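Side-chain contact in peptidase S9 prolyl oligopeptidase catalytic domain-containing protein (Pyrococcus horikoshii, PDB 4HXF), which is probably a serine peptidase of the prolyl oligopeptidase family, pairing a beta-propeller with an alpha/beta-hydrolase domain in a self-compartmentalising hexamer: residues A[404-409]-A[595-600]. Sequence-based numbering, arbitrary orientation. Where two conformers were deposited one is given.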
loop_
_atom_site.group_PDB
_atom_site.type_symbol
_atom_site.label_atom_id
_atom_site.label_comp_id
_atom_site.label_asym_id
_atom_site.label_seq_id
_atom_site.Cartn_x
_atom_site.Cartn_y
_atom_site.Cartn_z
ATOM N N ALA A 404 10.002 20.240 42.718
ATOM C CA ALA A 404 10.171 21.474 43.438
ATOM C C ALA A 404 9.117 22.510 43.057
ATOM O O ALA A 404 8.562 23.223 43.906
ATOM C CB ALA A 404 11.582 22.076 43.197
ATOM N N SER A 405 8.859 22.575 41.748
ATOM C CA SER A 405 7.879 23.494 41.208
ATOM C C SER A 405 6.442 23.179 41.726
ATOM O O SER A 405 5.617 24.068 41.728
ATOM C CB SER A 405 7.886 23.548 39.703
ATOM O OG SER A 405 7.174 22.471 39.151
ATOM N N LYS A 406 6.192 21.942 42.091
ATOM C CA LYS A 406 4.913 21.508 42.629
ATOM C C LYS A 406 4.838 21.548 44.165
ATOM O O LYS A 406 3.881 21.029 44.743
ATOM C CB LYS A 406 4.568 20.108 42.126
ATOM C CG LYS A 406 4.481 20.105 40.624
ATOM C CD LYS A 406 4.336 18.754 40.153
ATOM C CE LYS A 406 2.910 18.213 40.454
ATOM N NZ LYS A 406 1.834 19.030 39.770
ATOM N N GLY A 407 5.804 22.170 44.826
ATOM C CA GLY A 407 5.648 22.518 46.237
ATOM C C GLY A 407 6.333 21.494 47.155
ATOM O O GLY A 407 6.042 21.461 48.363
ATOM N N TYR A 408 7.277 20.724 46.612
ATOM C CA TYR A 408 8.025 19.748 47.433
ATOM C C TYR A 408 9.471 20.164 47.716
ATOM O O TYR A 408 10.145 20.677 46.837
ATOM C CB TYR A 408 8.082 18.336 46.820
ATOM C CG TYR A 408 6.783 17.635 46.490
ATOM C CD1 TYR A 408 5.988 18.001 45.397
ATOM C CD2 TYR A 408 6.300 16.627 47.323
ATOM C CE1 TYR A 408 4.765 17.416 45.129
ATOM C CE2 TYR A 408 5.057 16.033 47.036
ATOM C CZ TYR A 408 4.348 16.383 45.964
ATOM O OH TYR A 408 3.156 15.765 45.694
ATOM N N TYR A 409 9.888 19.964 48.951
ATOM C CA TYR A 409 11.323 19.874 49.226
ATOM C C TYR A 409 11.870 18.665 48.485
ATOM O O TYR A 409 11.241 17.611 48.434
ATOM C CB TYR A 409 11.619 19.669 50.709
ATOM C CG TYR A 409 11.628 20.950 51.537
ATOM C CD1 TYR A 409 10.472 21.356 52.199
ATOM C CD2 TYR A 409 12.789 21.710 51.672
ATOM C CE1 TYR A 409 10.491 22.460 53.053
ATOM C CE2 TYR A 409 12.811 22.824 52.484
ATOM C CZ TYR A 409 11.648 23.187 53.168
ATOM O OH TYR A 409 11.780 24.327 53.990
ATOM N N LEU A 595 2.698 9.853 35.835
ATOM C CA LEU A 595 2.489 8.837 36.908
ATOM C C LEU A 595 3.259 9.191 38.181
ATOM O O LEU A 595 2.738 9.134 39.297
ATOM C CB LEU A 595 2.896 7.415 36.488
ATOM C CG LEU A 595 2.063 6.650 35.466
ATOM C CD1 LEU A 595 2.785 5.377 35.017
ATOM C CD2 LEU A 595 0.702 6.336 36.128
ATOM N N PHE A 596 4.527 9.559 37.989
ATOM C CA PHE A 596 5.403 9.862 39.079
ATOM C C PHE A 596 4.825 11.033 39.860
ATOM O O PHE A 596 4.689 10.990 41.099
ATOM C CB PHE A 596 6.761 10.208 38.486
ATOM C CG PHE A 596 7.875 10.550 39.484
ATOM C CD1 PHE A 596 8.827 9.605 39.831
ATOM C CD2 PHE A 596 8.027 11.849 39.977
ATOM C CE1 PHE A 596 9.835 9.902 40.724
ATOM C CE2 PHE A 596 9.077 12.181 40.808
ATOM C CZ PHE A 596 9.952 11.177 41.230
ATOM N N MET A 597 4.484 12.115 39.172
ATOM C CA MET A 597 4.028 13.280 39.898
ATOM C C MET A 597 2.680 13.023 40.561
ATOM O O MET A 597 2.499 13.446 41.711
ATOM C CB MET A 597 4.097 14.585 39.030
ATOM C CG MET A 597 3.189 14.653 37.851
ATOM S SD MET A 597 3.794 15.850 36.538
ATOM C CE MET A 597 2.304 16.794 36.646
ATOM N N GLU A 598 1.787 12.324 39.891
ATOM C CA GLU A 598 0.496 12.084 40.498
ATOM C C GLU A 598 0.481 11.129 41.668
ATOM O O GLU A 598 -0.273 11.318 42.619
ATOM C CB GLU A 598 -0.536 11.621 39.467
ATOM C CG GLU A 598 -0.893 12.700 38.444
ATOM C CD GLU A 598 -1.434 13.972 39.095
ATOM O OE1 GLU A 598 -2.248 13.831 40.065
ATOM O OE2 GLU A 598 -1.003 15.115 38.693
ATOM N N PHE A 599 1.368 10.153 41.658
ATOM C CA PHE A 599 1.505 9.234 42.820
ATOM C C PHE A 599 1.919 10.004 44.045
ATOM O O PHE A 599 1.321 9.902 45.091
ATOM C CB PHE A 599 2.413 8.075 42.525
ATOM C CG PHE A 599 2.309 6.965 43.514
ATOM C CD1 PHE A 599 1.230 6.082 43.429
ATOM C CD2 PHE A 599 3.238 6.840 44.567
ATOM C CE1 PHE A 599 1.142 5.035 44.330
ATOM C CE2 PHE A 599 3.074 5.853 45.520
ATOM C CZ PHE A 599 2.035 4.936 45.384
ATOM N N PHE A 600 2.909 10.908 43.918
ATOM C CA PHE A 600 3.281 11.711 45.071
ATOM C C PHE A 600 2.217 12.729 45.463
ATOM O O PHE A 600 1.961 12.895 46.642
ATOM C CB PHE A 600 4.638 12.423 44.860
ATOM C CG PHE A 600 5.833 11.536 45.133
ATOM C CD1 PHE A 600 6.828 11.338 44.177
ATOM C CD2 PHE A 600 5.937 10.796 46.321
ATOM C CE1 PHE A 600 7.992 10.614 44.493
ATOM C CE2 PHE A 600 7.066 9.949 46.560
ATOM C CZ PHE A 600 8.057 9.877 45.634
HETATM O O HOH W 1 -0.232 17.478 39.553
#
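E598 OE2 is gripped by two groups: a water at 2.6 Å that donates to it, and the ammonium of K594, one turn earlier on the same helix, in a salt bridge. The same water accepts a hydrogen bond from K406 NZ, also 2.6 Å long, so it links the lysine to the carboxylate. K406 NZ and E598 OE2 themselves stay 5.0 Å apart, and the opposite charges meet through this bridge. Because R602 forms a salt bridge with OE1, both carboxylate oxygens have a cationic partner, which would be expected to favour the ionised form. K406 reaches the water with a chain that starts out extended (chi2 172°) and then bends at its last two torsions. This curve carries CE and NZ across M597 at about a right angle, with K406 CE 4.1 Å from M597 CB, so the methionine backs the aliphatic end of the lysine. Y408 makes the other half of the contact. Its hydroxyl sits over the backbone of F600, OH lying 3.2 Å from F600 C, while its hydrogen bond goes to E601, the next residue of the helix. F600 CB comes obliquely to the tyrosine ring, 4.1 Å from Y408 CZ, and the phenyl beyond it turns away to place its edge near F596. A Schellman motif with G407 at C-prime closes helix 398-405 and brings the chain round into strand 409-413. Within this alpha/beta-hydrolase domain, 404-409 thus joins that helix end to the central sheet, and the face of helix 586-605 bearing M597 and F600 meets the end of helix 398-405 and the turn after it, with M403 wedged among Y408, F596, M597 and F600, and with F600 resting on I381 and I486 of strands 378-384 and 484-488.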